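Local coordinates for L-hydantoinase (Arthrobacter aurescens, PDB 1GKR), which hydrolyses the ring amide of hydantoins as a zinc-dependent homotetrameric cyclic amidase, with an enantioselectivity that depends on the substrate, at residues Gly55-Leu68 against Gly86-Pro98. Numbering follows the deposited sequence.
Sequences GVVDEHVHIIDMDL and GITTIIEMPITFP. With ZN (zinc ion), chain F.
Asp-58 N donates to Thr-89 O at 3.0 Å and Asp-58 O accepts from Ile-91 N, pairing strands 56-58 and 87-92 in parallel. A beta bulge shifts the register by one before Val-61 O takes the N-H of Met-93 at 2.9 Å. Apolar side chains pack tightly on one face: Val-56 CG1 meets Ile-87 CG1, Val-61 CG2 lies against Ile-90 CB at 3.8 Å, and Ile-63 and Ile-90 cross at about a right angle, touching through their CD1 methyls. Glu-92, bent at chi2 (-66°), turns its buried carboxylate back toward segment 55-68: OE1 is met from above the carboxylate plane by Ile-64 N at 3.3 Å, whereas OE2 is modelled doubtfully close to Ile-63 N. Met-93 SD approaches the His-60 ring obliquely, 4.2 Å from its centroid. A water in the His-62 ring plane accepts from ND1 and donates to Ile-95 O. Beyond Thr-96, whose OG1 donates to Ile-64 O, the contact becomes solvent-exposed and loosely bonded, with one weak backbone bond from Asp-67 N to Phe-97 O. His-60 NE2 and His-62 NE2 each bind zinc at 2.1 Å, alongside Asp-312 and carboxylated Lys-147: the HxH motif of the first strand of the amidohydrolase TIM barrel.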
ATOM      1  N   GLY A  55     -16.226 -35.590  -2.240  1.00 13.21           N
ATOM      2  CA  GLY A  55     -17.502 -35.080  -1.800  1.00 13.81           C
ATOM      3  C   GLY A  55     -17.320 -33.633  -1.379  1.00 14.54           C
ATOM      4  O   GLY A  55     -16.275 -33.259  -0.843  1.00 14.46           O
ATOM      5  N   VAL A  56     -18.322 -32.804  -1.635  1.00 13.00           N
ATOM      6  CA  VAL A  56     -18.239 -31.404  -1.250  1.00 12.28           C
ATOM      7  C   VAL A  56     -18.333 -31.270   0.266  1.00 13.79           C
ATOM      8  O   VAL A  56     -19.131 -31.958   0.902  1.00 17.39           O
ATOM      9  CB  VAL A  56     -19.373 -30.598  -1.871  1.00  9.82           C
ATOM     10  CG1 VAL A  56     -19.455 -29.227  -1.215  1.00  5.36           C
ATOM     11  CG2 VAL A  56     -19.137 -30.477  -3.373  1.00  9.84           C
ATOM     12  N   VAL A  57     -17.506 -30.403   0.839  1.00 11.55           N
ATOM     13  CA  VAL A  57     -17.507 -30.159   2.273  1.00 11.35           C
ATOM     14  C   VAL A  57     -18.049 -28.752   2.473  1.00 12.16           C
ATOM     15  O   VAL A  57     -17.365 -27.777   2.174  1.00 12.24           O
ATOM     16  CB  VAL A  57     -16.078 -30.248   2.872  1.00 12.59           C
ATOM     17  CG1 VAL A  57     -16.080 -29.777   4.316  1.00 10.30           C
ATOM     18  CG2 VAL A  57     -15.576 -31.686   2.800  1.00 10.57           C
ATOM     19  N   ASP A  58     -19.281 -28.646   2.964  1.00 12.74           N
ATOM     20  CA  ASP A  58     -19.893 -27.343   3.182  1.00 11.69           C
ATOM     21  C   ASP A  58     -19.774 -26.927   4.651  1.00 11.20           C
ATOM     22  O   ASP A  58     -20.384 -27.527   5.535  1.00 12.51           O
ATOM     23  CB  ASP A  58     -21.355 -27.371   2.755  1.00 11.15           C
ATOM     24  CG  ASP A  58     -21.919 -25.991   2.591  1.00 12.89           C
ATOM     25  OD1 ASP A  58     -21.517 -25.105   3.364  1.00 16.20           O
ATOM     26  OD2 ASP A  58     -22.764 -25.780   1.700  1.00 16.15           O
ATOM     27  N   GLU A  59     -18.972 -25.894   4.888  1.00 10.57           N
ATOM     28  CA  GLU A  59     -18.691 -25.364   6.223  1.00 12.29           C
ATOM     29  C   GLU A  59     -19.746 -24.398   6.734  1.00 13.42           C
ATOM     30  O   GLU A  59     -19.645 -23.911   7.863  1.00 14.74           O
ATOM     31  CB  GLU A  59     -17.360 -24.603   6.203  1.00 11.18           C
ATOM     32  CG  GLU A  59     -17.424 -23.379   5.292  1.00 11.80           C
ATOM     33  CD  GLU A  59     -16.101 -22.646   5.145  1.00 13.79           C
ATOM     34  OE1 GLU A  59     -15.043 -23.264   5.396  1.00 14.55           O
ATOM     35  OE2 GLU A  59     -16.122 -21.454   4.759  1.00 10.74           O
ATOM     36  N   HIS A  60     -20.743 -24.096   5.914  1.00 11.81           N
ATOM     37  CA  HIS A  60     -21.744 -23.134   6.335  1.00 12.48           C
ATOM     38  C   HIS A  60     -23.184 -23.608   6.156  1.00 13.15           C
ATOM     39  O   HIS A  60     -23.873 -23.211   5.213  1.00 14.92           O
ATOM     40  CB  HIS A  60     -21.509 -21.832   5.587  1.00 11.45           C
ATOM     41  CG  HIS A  60     -22.191 -20.658   6.208  1.00 16.79           C
ATOM     42  ND1 HIS A  60     -21.749 -19.362   6.035  1.00 15.81           N
ATOM     43  CD2 HIS A  60     -23.284 -20.585   7.003  1.00 17.98           C
ATOM     44  CE1 HIS A  60     -22.543 -18.544   6.703  1.00 18.88           C
ATOM     45  NE2 HIS A  60     -23.482 -19.260   7.298  1.00 16.75           N
ATOM     46  N   VAL A  61     -23.637 -24.433   7.088  1.00 10.05           N
ATOM     47  CA  VAL A  61     -24.971 -24.985   7.021  1.00 11.58           C
ATOM     48  C   VAL A  61     -25.821 -24.656   8.251  1.00 13.19           C
ATOM     49  O   VAL A  61     -25.353 -24.734   9.397  1.00 14.03           O
ATOM     50  CB  VAL A  61     -24.882 -26.522   6.839  1.00 12.83           C
ATOM     51  CG1 VAL A  61     -26.272 -27.138   6.674  1.00  7.54           C
ATOM     52  CG2 VAL A  61     -24.015 -26.829   5.643  1.00  9.90           C
ATOM     53  N   HIS A  62     -27.068 -24.267   7.991  1.00 12.96           N
ATOM     54  CA  HIS A  62     -28.032 -23.953   9.045  1.00 13.72           C
ATOM     55  C   HIS A  62     -29.281 -24.839   8.901  1.00 15.10           C
ATOM     56  O   HIS A  62     -30.344 -24.358   8.500  1.00 16.35           O
ATOM     57  CB  HIS A  62     -28.501 -22.505   8.968  1.00  8.28           C
ATOM     58  CG  HIS A  62     -27.417 -21.493   9.135  1.00  9.43           C
ATOM     59  ND1 HIS A  62     -26.874 -21.178  10.361  1.00  8.57           N
ATOM     60  CD2 HIS A  62     -26.826 -20.665   8.238  1.00 11.21           C
ATOM     61  CE1 HIS A  62     -26.000 -20.197  10.213  1.00  9.45           C
ATOM     62  NE2 HIS A  62     -25.950 -19.869   8.935  1.00 10.40           N
ATOM     63  N   ILE A  63     -29.160 -26.129   9.187  1.00 15.58           N
ATOM     64  CA  ILE A  63     -30.327 -26.985   9.119  1.00 18.73           C
ATOM     65  C   ILE A  63     -31.165 -26.590  10.334  1.00 19.43           C
ATOM     66  O   ILE A  63     -32.385 -26.690  10.308  1.00 19.33           O
ATOM     67  CB  ILE A  63     -29.952 -28.473   9.188  1.00 19.91           C
ATOM     68  CG1 ILE A  63     -29.273 -28.888   7.882  1.00 16.84           C
ATOM     69  CG2 ILE A  63     -31.202 -29.316   9.441  1.00 18.46           C
ATOM     70  CD1 ILE A  63     -28.741 -30.303   7.886  1.00 13.63           C
ATOM     71  N   ILE A  64     -30.481 -26.110  11.374  1.00 20.71           N
ATOM     72  CA  ILE A  64     -31.090 -25.636  12.620  1.00 20.99           C
ATOM     73  C   ILE A  64     -31.592 -26.756  13.508  1.00 21.57           C
ATOM     74  O   ILE A  64     -30.995 -27.025  14.550  1.00 22.55           O
ATOM     75  CB  ILE A  64     -32.273 -24.696  12.363  1.00 22.29           C
ATOM     76  CG1 ILE A  64     -31.887 -23.601  11.362  1.00 20.67           C
ATOM     77  CG2 ILE A  64     -32.726 -24.095  13.695  1.00 21.30           C
ATOM     78  CD1 ILE A  64     -31.171 -22.423  11.973  1.00 22.65           C
ATOM     79  N   ASP A  65     -32.703 -27.376  13.094  1.00 21.76           N
ATOM     80  CA  ASP A  65     -33.333 -28.496  13.797  1.00 20.68           C
ATOM     81  C   ASP A  65     -33.635 -28.177  15.263  1.00 21.58           C
ATOM     82  O   ASP A  65     -34.008 -27.052  15.606  1.00 21.09           O
ATOM     83  CB  ASP A  65     -32.430 -29.735  13.714  1.00 22.99           C
ATOM     84  CG  ASP A  65     -33.198 -31.058  13.847  1.00 26.12           C
ATOM     85  OD1 ASP A  65     -33.840 -31.483  12.857  1.00 27.03           O
ATOM     86  OD2 ASP A  65     -33.151 -31.677  14.937  1.00 24.01           O
ATOM     87  N   MET A  66     -33.474 -29.180  16.123  1.00 22.06           N
ATOM     88  CA  MET A  66     -33.733 -29.043  17.553  1.00 22.19           C
ATOM     89  C   MET A  66     -35.161 -28.574  17.834  1.00 22.62           C
ATOM     90  O   MET A  66     -36.082 -28.939  17.102  1.00 21.82           O
ATOM     91  CB  MET A  66     -32.708 -28.103  18.181  1.00 21.31           C
ATOM     92  CG  MET A  66     -31.277 -28.542  17.905  1.00 22.49           C
ATOM     93  SD  MET A  66     -30.972 -30.298  18.302  1.00 27.32           S
ATOM     94  CE  MET A  66     -30.365 -30.143  20.002  1.00 26.24           C
ATOM     95  N   ASP A  67     -35.357 -27.769  18.872  1.00 22.83           N
ATOM     96  CA  ASP A  67     -36.707 -27.316  19.217  1.00 25.97           C
ATOM     97  C   ASP A  67     -37.446 -26.570  18.115  1.00 26.61           C
ATOM     98  O   ASP A  67     -38.658 -26.372  18.188  1.00 29.31           O
ATOM     99  CB  ASP A  67     -36.687 -26.448  20.486  1.00 25.66           C
ATOM    100  CG  ASP A  67     -36.321 -27.238  21.734  1.00 27.13           C
ATOM    101  OD1 ASP A  67     -36.158 -28.482  21.640  1.00 29.06           O
ATOM    102  OD2 ASP A  67     -36.195 -26.611  22.810  1.00 27.44           O
ATOM    103  N   LEU A  68     -36.725 -26.167  17.083  1.00 27.78           N
ATOM    104  CA  LEU A  68     -37.345 -25.439  15.991  1.00 27.86           C
ATOM    105  C   LEU A  68     -37.413 -26.276  14.725  1.00 24.64           C
ATOM    106  O   LEU A  68     -37.650 -25.746  13.640  1.00 25.35           O
ATOM    107  CB  LEU A  68     -36.538 -24.169  15.706  1.00 31.76           C
ATOM    108  CG  LEU A  68     -36.261 -23.256  16.901  1.00 34.12           C
ATOM    109  CD1 LEU A  68     -35.367 -22.108  16.455  1.00 34.33           C
ATOM    110  CD2 LEU A  68     -37.583 -22.738  17.480  1.00 32.71           C
ATOM    111  N   GLY A  86     -24.633 -33.568  -3.664  1.00 12.39           N
ATOM    112  CA  GLY A  86     -23.221 -33.902  -3.688  1.00 14.09           C
ATOM    113  C   GLY A  86     -22.420 -33.428  -2.486  1.00 14.47           C
ATOM    114  O   GLY A  86     -21.190 -33.511  -2.490  1.00 15.07           O
ATOM    115  N   ILE A  87     -23.103 -32.927  -1.461  1.00 12.81           N
ATOM    116  CA  ILE A  87     -22.432 -32.454  -0.256  1.00 12.35           C
ATOM    117  C   ILE A  87     -22.385 -33.607   0.737  1.00 13.48           C
ATOM    118  O   ILE A  87     -23.377 -33.939   1.374  1.00 16.12           O
ATOM    119  CB  ILE A  87     -23.182 -31.237   0.337  1.00 12.16           C
ATOM    120  CG1 ILE A  87     -23.130 -30.092  -0.676  1.00  9.02           C
ATOM    121  CG2 ILE A  87     -22.583 -30.812   1.679  1.00  4.64           C
ATOM    122  CD1 ILE A  87     -23.840 -28.849  -0.213  1.00 11.44           C
ATOM    123  N   THR A  88     -21.213 -34.213   0.863  1.00 14.40           N
ATOM    124  CA  THR A  88     -21.034 -35.364   1.736  1.00 13.46           C
ATOM    125  C   THR A  88     -20.742 -35.075   3.206  1.00 12.78           C
ATOM    126  O   THR A  88     -20.925 -35.945   4.053  1.00 13.12           O
ATOM    127  CB  THR A  88     -19.967 -36.271   1.159  1.00 14.23           C
ATOM    128  OG1 THR A  88     -18.784 -35.501   0.910  1.00 13.17           O
ATOM    129  CG2 THR A  88     -20.468 -36.874  -0.157  1.00 12.29           C
ATOM    130  N   THR A  89     -20.236 -33.893   3.526  1.00 11.36           N
ATOM    131  CA  THR A  89     -20.070 -33.575   4.938  1.00 13.47           C
ATOM    132  C   THR A  89     -20.395 -32.098   5.162  1.00 14.77           C
ATOM    133  O   THR A  89     -20.016 -31.222   4.371  1.00 14.54           O
ATOM    134  CB  THR A  89     -18.669 -33.960   5.547  1.00 11.96           C
ATOM    135  OG1 THR A  89     -17.949 -32.779   5.884  1.00 13.54           O
ATOM    136  CG2 THR A  89     -17.871 -34.811   4.624  1.00  6.66           C
ATOM    137  N   ILE A  90     -21.159 -31.848   6.222  1.00 12.71           N
ATOM    138  CA  ILE A  90     -21.593 -30.509   6.570  1.00 10.70           C
ATOM    139  C   ILE A  90     -21.091 -30.147   7.959  1.00 12.03           C
ATOM    140  O   ILE A  90     -20.759 -31.018   8.768  1.00 12.72           O
ATOM    141  CB  ILE A  90     -23.148 -30.416   6.601  1.00 11.84           C
ATOM    142  CG1 ILE A  90     -23.700 -31.294   7.729  1.00 12.60           C
ATOM    143  CG2 ILE A  90     -23.740 -30.885   5.289  1.00 10.62           C
ATOM    144  CD1 ILE A  90     -25.179 -31.182   7.922  1.00 10.64           C
ATOM    145  N   ILE A  91     -21.027 -28.852   8.228  1.00 11.04           N
ATOM    146  CA  ILE A  91     -20.637 -28.393   9.538  1.00 10.88           C
ATOM    147  C   ILE A  91     -21.800 -27.492   9.952  1.00 12.03           C
ATOM    148  O   ILE A  91     -21.960 -26.414   9.394  1.00 12.82           O
ATOM    149  CB  ILE A  91     -19.311 -27.626   9.474  1.00 10.89           C
ATOM    150  CG1 ILE A  91     -18.313 -28.401   8.606  1.00 10.64           C
ATOM    151  CG2 ILE A  91     -18.712 -27.510  10.864  1.00  7.02           C
ATOM    152  CD1 ILE A  91     -16.891 -27.851   8.640  1.00  7.86           C
ATOM    153  N   GLU A  92     -22.632 -27.960  10.891  1.00 12.66           N
ATOM    154  CA  GLU A  92     -23.808 -27.212  11.369  1.00 12.00           C
ATOM    155  C   GLU A  92     -23.434 -26.032  12.221  1.00 12.49           C
ATOM    156  O   GLU A  92     -22.673 -26.190  13.177  1.00 14.11           O
ATOM    157  CB  GLU A  92     -24.709 -28.090  12.233  1.00 13.36           C
ATOM    158  CG  GLU A  92     -26.041 -28.442  11.627  1.00 15.63           C
ATOM    159  CD  GLU A  92     -26.968 -27.264  11.435  1.00 17.23           C
ATOM    160  OE1 GLU A  92     -27.405 -26.632  12.431  1.00 18.69           O
ATOM    161  OE2 GLU A  92     -27.265 -26.989  10.260  1.00 18.40           O
ATOM    162  N   MET A  93     -23.981 -24.863  11.894  1.00 10.52           N
ATOM    163  CA  MET A  93     -23.719 -23.662  12.677  1.00 12.25           C
ATOM    164  C   MET A  93     -24.448 -23.837  14.015  1.00 13.77           C
ATOM    165  O   MET A  93     -25.311 -24.706  14.152  1.00 13.76           O
ATOM    166  CB  MET A  93     -24.232 -22.425  11.947  1.00 13.70           C
ATOM    167  CG  MET A  93     -23.601 -22.208  10.589  1.00 17.02           C
ATOM    168  SD  MET A  93     -22.131 -21.141  10.570  1.00 25.02           S
ATOM    169  CE  MET A  93     -21.526 -21.342  12.222  1.00 24.85           C
ATOM    170  N   PRO A  94     -24.133 -23.000  15.013  1.00 13.36           N
ATOM    171  CA  PRO A  94     -24.804 -23.167  16.297  1.00 12.96           C
ATOM    172  C   PRO A  94     -25.992 -22.259  16.519  1.00 14.23           C
ATOM    173  O   PRO A  94     -26.372 -22.029  17.657  1.00 15.53           O
ATOM    174  CB  PRO A  94     -23.686 -22.877  17.273  1.00 11.72           C
ATOM    175  CG  PRO A  94     -23.030 -21.691  16.617  1.00  9.63           C
ATOM    176  CD  PRO A  94     -23.064 -21.992  15.119  1.00 11.35           C
ATOM    177  N   ILE A  95     -26.567 -21.730  15.446  1.00 15.79           N
ATOM    178  CA  ILE A  95     -27.721 -20.845  15.585  1.00 17.34           C
ATOM    179  C   ILE A  95     -28.965 -21.713  15.568  1.00 18.47           C
ATOM    180  O   ILE A  95     -29.414 -22.149  14.505  1.00 20.05           O
ATOM    181  CB  ILE A  95     -27.878 -19.865  14.409  1.00 17.48           C
ATOM    182  CG1 ILE A  95     -26.544 -19.206  14.051  1.00 18.75           C
ATOM    183  CG2 ILE A  95     -28.929 -18.836  14.763  1.00 15.91           C
ATOM    184  CD1 ILE A  95     -26.152 -18.071  14.911  1.00 20.55           C
ATOM    185  N   THR A  96     -29.524 -21.960  16.740  1.00 17.75           N
ATOM    186  CA  THR A  96     -30.720 -22.780  16.849  1.00 20.44           C
ATOM    187  C   THR A  96     -31.230 -22.619  18.265  1.00 21.01           C
ATOM    188  O   THR A  96     -30.681 -21.832  19.027  1.00 18.80           O
ATOM    189  CB  THR A  96     -30.401 -24.291  16.561  1.00 19.80           C
ATOM    190  OG1 THR A  96     -31.585 -25.067  16.743  1.00 19.66           O
ATOM    191  CG2 THR A  96     -29.333 -24.820  17.490  1.00 14.49           C
ATOM    192  N   PHE A  97     -32.299 -23.326  18.614  1.00 23.64           N
ATOM    193  CA  PHE A  97     -32.783 -23.246  19.978  1.00 23.78           C
ATOM    194  C   PHE A  97     -33.026 -24.632  20.521  1.00 23.03           C
ATOM    195  O   PHE A  97     -33.747 -25.426  19.915  1.00 24.20           O
ATOM    196  CB  PHE A  97     -34.069 -22.452  20.109  1.00 26.68           C
ATOM    197  CG  PHE A  97     -34.418 -22.156  21.538  1.00 33.90           C
ATOM    198  CD1 PHE A  97     -33.838 -21.070  22.198  1.00 37.53           C
ATOM    199  CD2 PHE A  97     -35.248 -23.013  22.261  1.00 36.69           C
ATOM    200  CE1 PHE A  97     -34.076 -20.845  23.563  1.00 36.89           C
ATOM    201  CE2 PHE A  97     -35.495 -22.802  23.621  1.00 36.11           C
ATOM    202  CZ  PHE A  97     -34.907 -21.716  24.273  1.00 38.25           C
ATOM    203  N   PRO A  98     -32.400 -24.953  21.661  1.00 21.47           N
ATOM    204  CA  PRO A  98     -31.514 -24.026  22.370  1.00 20.27           C
ATOM    205  C   PRO A  98     -30.221 -23.767  21.590  1.00 19.79           C
ATOM    206  O   PRO A  98     -29.787 -24.593  20.786  1.00 19.98           O
ATOM    207  CB  PRO A  98     -31.261 -24.744  23.686  1.00 19.12           C
ATOM    208  CG  PRO A  98     -31.267 -26.176  23.273  1.00 20.71           C
ATOM    209  CD  PRO A  98     -32.454 -26.256  22.344  1.00 19.53           C
TER
HETATM  210 ZN    ZN F1453     -25.129 -18.132   8.010  1.00 17.02          ZN
HETATM  211  O   HOH W   1     -27.392 -23.007  12.623  1.00 27.29           O
HETATM  212  O   HOH W   2     -26.440 -16.075   7.442  1.00 20.72           O